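Local coordinates for L-ribulose 3-epimerase (Methylomonas sp. DH-1, PDB 7CJ7), which catalyses the reversible C3 epimerization of ketoses, most actively L-ribulose, as a manganese-dependent homodimeric TIM-barrel enzyme, at residues 23-28 / 56-61; 31-36 / 60-65. One frame throughout, in Å; residues are numbered along the deposited sequence.

In the fold
Both contacts join the same two neighbouring helices on the outside of the barrel, 22-35 and 52-61, the ones that follow the first and second strands, 8-12 and 39-43. Contact 1 pairs the early part of helix 22-35 with the last turns of helix 52-61; contact 2 pairs the end of helix 22-35 with the turn leading into strand 65-72. Their centres lie about 8 Å apart, they share Gln-60 and Glu-61, and a probable hydrogen bond from Leu-64 N to Leu-59 O ties one to the other. Together they form one continuous seam, salt-bridged at one point and apolar along the rest, between successive helices of the barrel's outer layer.

Contact 1: 23-28 / 56-61; sequences AGARKA and KDLLQE. With MG (magnesium ion), chain E.
Arg-26, Ala-25, Leu-58 and Glu-61 make a helix-to-helix contact on the outer layer of the TIM barrel, with an apolar floor and a salt bridge at the surface. Helices 22-35 and 52-61 run nearly parallel here, their local axes 10.1 Å apart and inclined by 21°. At the buried level, Leu-58 CD1 rests 3.7 Å from Ala-25 CB, while its other branch, CD2, sits over one face of the Arg-26 guanidinium, 3.4 Å from NH2. Arg-26 sets out with CG anti to the backbone N (chi1 176°) and bends at chi3, which carries the guanidinium across Leu-58 to Glu-61. The grip on Glu-61 is end-on and two-pronged. NH1 gives a nearly straight bond to OE2 at 3.0 Å (168°), lying in the guanidinium plane but coming in from above the carboxylate plane. NH2 reaches the syn lone pair of OE1 at 2.9 Å by a more bent bond, since OE1 lies out of the guanidinium plane, consistent with the two flat groups being steeply inclined. Cutting Leu-58 back to an alanine removes both methyls, which would probably open a gap beside Ala-25 and leave the guanidinium freer to turn away from Glu-61. On the far side of helix 52-61, Asp-57 OD1 binds a magnesium ion at 2.0 Å, and one of the ion's waters donates to Gln-60 OE1. Leu-58 also touches Ile-29 of helix 22-35. The guanidinium is thus held by two bonds to the carboxylate and by a leucine methyl, CD2, against one face, which probably limits its rotation.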
loop_
_atom_site.group_PDB
_atom_site.type_symbol
_atom_site.label_atom_id
_atom_site.label_comp_id
_atom_site.label_asym_id
_atom_site.label_seq_id
_atom_site.Cartn_x
_atom_site.Cartn_y
_atom_site.Cartn_z
ATOM N N ALA A 23 -10.455 -28.930 -11.149
ATOM C CA ALA A 23 -10.202 -29.301 -9.739
ATOM C C ALA A 23 -10.277 -28.056 -8.852
ATOM O O ALA A 23 -10.925 -28.132 -7.780
ATOM C CB ALA A 23 -8.856 -29.972 -9.621
ATOM N N GLY A 24 -9.617 -26.967 -9.273
ATOM C CA GLY A 24 -9.586 -25.689 -8.539
ATOM C C GLY A 24 -10.994 -25.154 -8.363
ATOM O O GLY A 24 -11.346 -24.708 -7.247
ATOM N N ALA A 25 -11.796 -25.222 -9.423
ATOM C CA ALA A 25 -13.185 -24.711 -9.418
ATOM C C ALA A 25 -14.008 -25.501 -8.396
ATOM O O ALA A 25 -14.739 -24.885 -7.598
ATOM C CB ALA A 25 -13.770 -24.800 -10.797
ATOM N N ARG A 26 -13.888 -26.830 -8.398
ATOM C CA ARG A 26 -14.686 -27.695 -7.493
ATOM C C ARG A 26 -14.270 -27.421 -6.044
ATOM O O ARG A 26 -15.158 -27.310 -5.188
ATOM C CB ARG A 26 -14.537 -29.176 -7.835
ATOM C CG ARG A 26 -15.262 -30.092 -6.852
ATOM C CD ARG A 26 -15.212 -31.558 -7.224
ATOM N NE ARG A 26 -16.073 -31.824 -8.355
ATOM C CZ ARG A 26 -17.379 -32.055 -8.263
ATOM N NH1 ARG A 26 -17.972 -32.115 -7.083
ATOM N NH2 ARG A 26 -18.082 -32.263 -9.355
ATOM N N LYS A 27 -12.965 -27.300 -5.793
ATOM C CA LYS A 27 -12.408 -27.046 -4.443
ATOM C C LYS A 27 -12.979 -25.725 -3.929
ATOM O O LYS A 27 -13.477 -25.694 -2.781
ATOM C CB LYS A 27 -10.881 -27.022 -4.520
ATOM C CG LYS A 27 -10.145 -26.934 -3.197
ATOM C CD LYS A 27 -8.688 -27.277 -3.400
ATOM C CE LYS A 27 -7.866 -27.296 -2.134
ATOM N NZ LYS A 27 -7.544 -25.920 -1.685
ATOM N N ALA A 28 -12.943 -24.684 -4.764
ATOM C CA ALA A 28 -13.366 -23.317 -4.388
ATOM C C ALA A 28 -14.886 -23.283 -4.182
ATOM O O ALA A 28 -15.342 -22.696 -3.192
ATOM C CB ALA A 28 -12.912 -22.329 -5.432
ATOM N N LYS A 56 -20.553 -23.865 -14.515
ATOM C CA LYS A 56 -22.030 -23.787 -14.396
ATOM C C LYS A 56 -22.562 -25.046 -13.683
ATOM O O LYS A 56 -23.346 -24.901 -12.738
ATOM C CB LYS A 56 -22.621 -23.563 -15.790
ATOM C CG LYS A 56 -24.134 -23.557 -15.847
ATOM C CD LYS A 56 -24.769 -22.941 -14.644
ATOM C CE LYS A 56 -25.021 -21.457 -14.781
ATOM N NZ LYS A 56 -26.356 -21.108 -14.241
ATOM N N ASP A 57 -22.133 -26.239 -14.098
ATOM C CA ASP A 57 -22.559 -27.525 -13.484
ATOM C C ASP A 57 -22.188 -27.534 -11.994
ATOM O O ASP A 57 -23.009 -28.009 -11.180
ATOM C CB ASP A 57 -21.935 -28.722 -14.201
ATOM C CG ASP A 57 -22.493 -28.989 -15.586
ATOM O OD1 ASP A 57 -23.551 -28.395 -15.927
ATOM O OD2 ASP A 57 -21.878 -29.814 -16.308
ATOM N N LEU A 58 -21.003 -27.031 -11.639
ATOM C CA LEU A 58 -20.527 -27.010 -10.227
ATOM C C LEU A 58 -21.409 -26.059 -9.418
ATOM O O LEU A 58 -21.792 -26.416 -8.285
ATOM C CB LEU A 58 -19.056 -26.595 -10.166
ATOM C CG LEU A 58 -18.069 -27.660 -10.633
ATOM C CD1 LEU A 58 -16.675 -27.072 -10.794
ATOM C CD2 LEU A 58 -18.062 -28.840 -9.674
ATOM N N LEU A 59 -21.708 -24.877 -9.960
ATOM C CA LEU A 59 -22.574 -23.897 -9.256
ATOM C C LEU A 59 -23.926 -24.552 -8.958
ATOM O O LEU A 59 -24.423 -24.380 -7.847
ATOM C CB LEU A 59 -22.721 -22.626 -10.099
ATOM C CG LEU A 59 -21.439 -21.809 -10.237
ATOM C CD1 LEU A 59 -21.643 -20.622 -11.160
ATOM C CD2 LEU A 59 -20.950 -21.342 -8.871
ATOM N N GLN A 60 -24.495 -25.290 -9.908
ATOM C CA GLN A 60 -25.805 -25.969 -9.731
ATOM C C GLN A 60 -25.666 -27.070 -8.667
ATOM O O GLN A 60 -26.518 -27.149 -7.764
ATOM C CB GLN A 60 -26.263 -26.548 -11.068
ATOM C CG GLN A 60 -26.581 -25.490 -12.108
ATOM C CD GLN A 60 -26.941 -26.125 -13.429
ATOM O OE1 GLN A 60 -26.092 -26.679 -14.124
ATOM N NE2 GLN A 60 -28.215 -26.068 -13.773
ATOM N N GLU A 61 -24.604 -27.863 -8.771
ATOM C CA GLU A 61 -24.297 -29.012 -7.876
ATOM C C GLU A 61 -24.262 -28.533 -6.420
ATOM O O GLU A 61 -24.817 -29.233 -5.568
ATOM C CB GLU A 61 -22.982 -29.660 -8.319
ATOM C CG GLU A 61 -22.573 -30.856 -7.494
ATOM C CD GLU A 61 -21.319 -31.571 -7.972
ATOM O OE1 GLU A 61 -20.774 -31.176 -9.019
ATOM O OE2 GLU A 61 -20.900 -32.540 -7.304
HETATM MG MG MG E . -24.424 -27.858 -17.656
HETATM O O HOH W 1 -22.750 -29.469 -18.619
HETATM O O HOH W 2 -25.827 -26.904 -16.647
HETATM O O HOH W 3 -23.216 -26.463 -18.117
HETATM O O HOH W 4 -25.612 -27.807 -19.487
#

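Contact 2: 31-36 / 60-65; sequences GAARAG and QEYNLR
Ala-33 and Ala-32 present their methyl groups to Tyr-62 and Leu-64, and those few apolar touches make up the contact; no hydrogen bond crosses it. Ala-33 CB lies 3.9 Å from Tyr-62 CB and equally near the backbone O of that residue, so it meets the root of the tyrosine, with the ring set obliquely to it. One residue earlier, Ala-32 CB meets a single branch of Leu-64, CD2, at 3.8 Å. A chi1 of -160° turns the Leu-64 side chain away from its own N, and chi2 then brings CD2 to helix 22-35, where it also approaches Ala-33 N. Small side chains on the helix let the opposing backbone come close: the CA atoms of Ala-33 and Tyr-62 are 6.2 Å apart.

In the next shell, Tyr-62 also leans on Ile-29 and Ala-30, and Leu-64 on Ile-29 and Ile-40, so the leucine touches both helix 22-35 and strand 39-43. Trp-16 packs against Ala-32 as well. What sets Tyr-62 and Leu-64 on this side is the way helix 52-61 ends. Asn-63 takes a positive phi, 51°, as the C-prime residue of a Schellman motif, with its N bonded to Gln-60 O at 3.2 Å and Leu-64 N bonded to Leu-59 O. Helix 22-35 also ends in a Schellman motif, at Gly-36, whose N makes two weak bonds back into the last turn. Beyond Leu-64 the chain enters strand 65-72, and Arg-65 pairs through its backbone with Asp-38 and Ile-40. This is the helix-to-strand turn of a beta-alpha barrel, packed against the end of the preceding helix.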
loop_
_atom_site.group_PDB
_atom_site.type_symbol
_atom_site.label_atom_id
_atom_site.label_comp_id
_atom_site.label_asym_id
_atom_site.label_seq_id
_atom_site.Cartn_x
_atom_site.Cartn_y
_atom_site.Cartn_z
ATOM N N GLY A 31 -15.871 -25.280 -1.181
ATOM C CA GLY A 31 -15.391 -24.514 -0.015
ATOM C C GLY A 31 -16.341 -23.383 0.352
ATOM O O GLY A 31 -16.726 -23.283 1.529
ATOM N N ALA A 32 -16.708 -22.541 -0.617
ATOM C CA ALA A 32 -17.643 -21.411 -0.414
ATOM C C ALA A 32 -19.006 -21.935 0.056
ATOM O O ALA A 32 -19.568 -21.357 1.005
ATOM C CB ALA A 32 -17.745 -20.605 -1.675
ATOM N N ALA A 33 -19.512 -23.016 -0.549
ATOM C CA ALA A 33 -20.798 -23.647 -0.158
ATOM C C ALA A 33 -20.700 -24.150 1.288
ATOM O O ALA A 33 -21.635 -23.891 2.083
ATOM C CB ALA A 33 -21.146 -24.769 -1.107
ATOM N N ARG A 34 -19.604 -24.833 1.621
ATOM C CA ARG A 34 -19.361 -25.450 2.956
ATOM C C ARG A 34 -19.396 -24.366 4.047
ATOM O O ARG A 34 -19.986 -24.608 5.116
ATOM C CB ARG A 34 -18.015 -26.180 2.942
ATOM C CG ARG A 34 -17.685 -26.883 4.249
ATOM C CD ARG A 34 -16.794 -28.082 4.024
ATOM N NE ARG A 34 -15.497 -27.695 3.513
ATOM C CZ ARG A 34 -15.078 -27.883 2.269
ATOM N NH1 ARG A 34 -13.881 -27.461 1.914
ATOM N NH2 ARG A 34 -15.857 -28.451 1.370
ATOM N N ALA A 35 -18.773 -23.217 3.793
ATOM C CA ALA A 35 -18.667 -22.087 4.746
ATOM C C ALA A 35 -20.006 -21.344 4.887
ATOM O O ALA A 35 -20.145 -20.593 5.849
ATOM C CB ALA A 35 -17.573 -21.159 4.292
ATOM N N GLY A 36 -20.935 -21.505 3.943
ATOM C CA GLY A 36 -22.289 -20.917 4.016
ATOM C C GLY A 36 -22.398 -19.617 3.230
ATOM O O GLY A 36 -23.345 -18.854 3.468
ATOM N N GLN A 60 -24.495 -25.290 -9.908
ATOM C CA GLN A 60 -25.805 -25.969 -9.731
ATOM C C GLN A 60 -25.666 -27.070 -8.667
ATOM O O GLN A 60 -26.518 -27.149 -7.764
ATOM C CB GLN A 60 -26.263 -26.548 -11.068
ATOM C CG GLN A 60 -26.581 -25.490 -12.108
ATOM C CD GLN A 60 -26.941 -26.125 -13.429
ATOM O OE1 GLN A 60 -26.092 -26.679 -14.124
ATOM N NE2 GLN A 60 -28.215 -26.068 -13.773
ATOM N N GLU A 61 -24.604 -27.863 -8.771
ATOM C CA GLU A 61 -24.297 -29.012 -7.876
ATOM C C GLU A 61 -24.262 -28.533 -6.420
ATOM O O GLU A 61 -24.817 -29.233 -5.568
ATOM C CB GLU A 61 -22.982 -29.660 -8.319
ATOM C CG GLU A 61 -22.573 -30.856 -7.494
ATOM C CD GLU A 61 -21.319 -31.571 -7.972
ATOM O OE1 GLU A 61 -20.774 -31.176 -9.019
ATOM O OE2 GLU A 61 -20.900 -32.540 -7.304
ATOM N N TYR A 62 -23.660 -27.373 -6.144
ATOM C CA TYR A 62 -23.447 -26.860 -4.764
ATOM C C TYR A 62 -24.418 -25.721 -4.432
ATOM O O TYR A 62 -24.261 -25.132 -3.352
ATOM C CB TYR A 62 -21.986 -26.451 -4.579
ATOM C CG TYR A 62 -21.052 -27.632 -4.535
ATOM C CD1 TYR A 62 -20.835 -28.326 -3.355
ATOM C CD2 TYR A 62 -20.413 -28.080 -5.679
ATOM C CE1 TYR A 62 -20.002 -29.433 -3.317
ATOM C CE2 TYR A 62 -19.564 -29.174 -5.655
ATOM C CZ TYR A 62 -19.354 -29.852 -4.469
ATOM O OH TYR A 62 -18.517 -30.933 -4.439
ATOM N N ASN A 63 -25.384 -25.439 -5.311
ATOM C CA ASN A 63 -26.422 -24.392 -5.126
ATOM C C ASN A 63 -25.748 -23.069 -4.751
ATOM O O ASN A 63 -26.104 -22.465 -3.720
ATOM C CB ASN A 63 -27.451 -24.748 -4.056
ATOM C CG ASN A 63 -28.629 -23.802 -4.047
ATOM O OD1 ASN A 63 -29.178 -23.484 -2.993
ATOM N ND2 ASN A 63 -29.013 -23.325 -5.216
ATOM N N LEU A 64 -24.795 -22.645 -5.563
ATOM C CA LEU A 64 -24.026 -21.408 -5.318
ATOM C C LEU A 64 -24.225 -20.459 -6.499
ATOM O O LEU A 64 -24.335 -20.935 -7.619
ATOM C CB LEU A 64 -22.561 -21.803 -5.144
ATOM C CG LEU A 64 -21.684 -20.788 -4.431
ATOM C CD1 LEU A 64 -22.155 -20.565 -3.004
ATOM C CD2 LEU A 64 -20.233 -21.242 -4.459
ATOM N N ARG A 65 -24.246 -19.154 -6.247
ATOM C CA ARG A 65 -24.251 -18.134 -7.322
ATOM C C ARG A 65 -22.797 -17.710 -7.582
ATOM O O ARG A 65 -21.888 -18.097 -6.797
ATOM C CB ARG A 65 -25.170 -16.973 -6.935
ATOM C CG ARG A 65 -26.627 -17.383 -6.777
ATOM C CD ARG A 65 -27.594 -16.225 -6.677
ATOM N NE ARG A 65 -27.442 -15.372 -5.506
ATOM C CZ ARG A 65 -27.882 -15.670 -4.273
ATOM N NH1 ARG A 65 -28.466 -16.833 -4.039
ATOM N NH2 ARG A 65 -27.720 -14.821 -3.266
#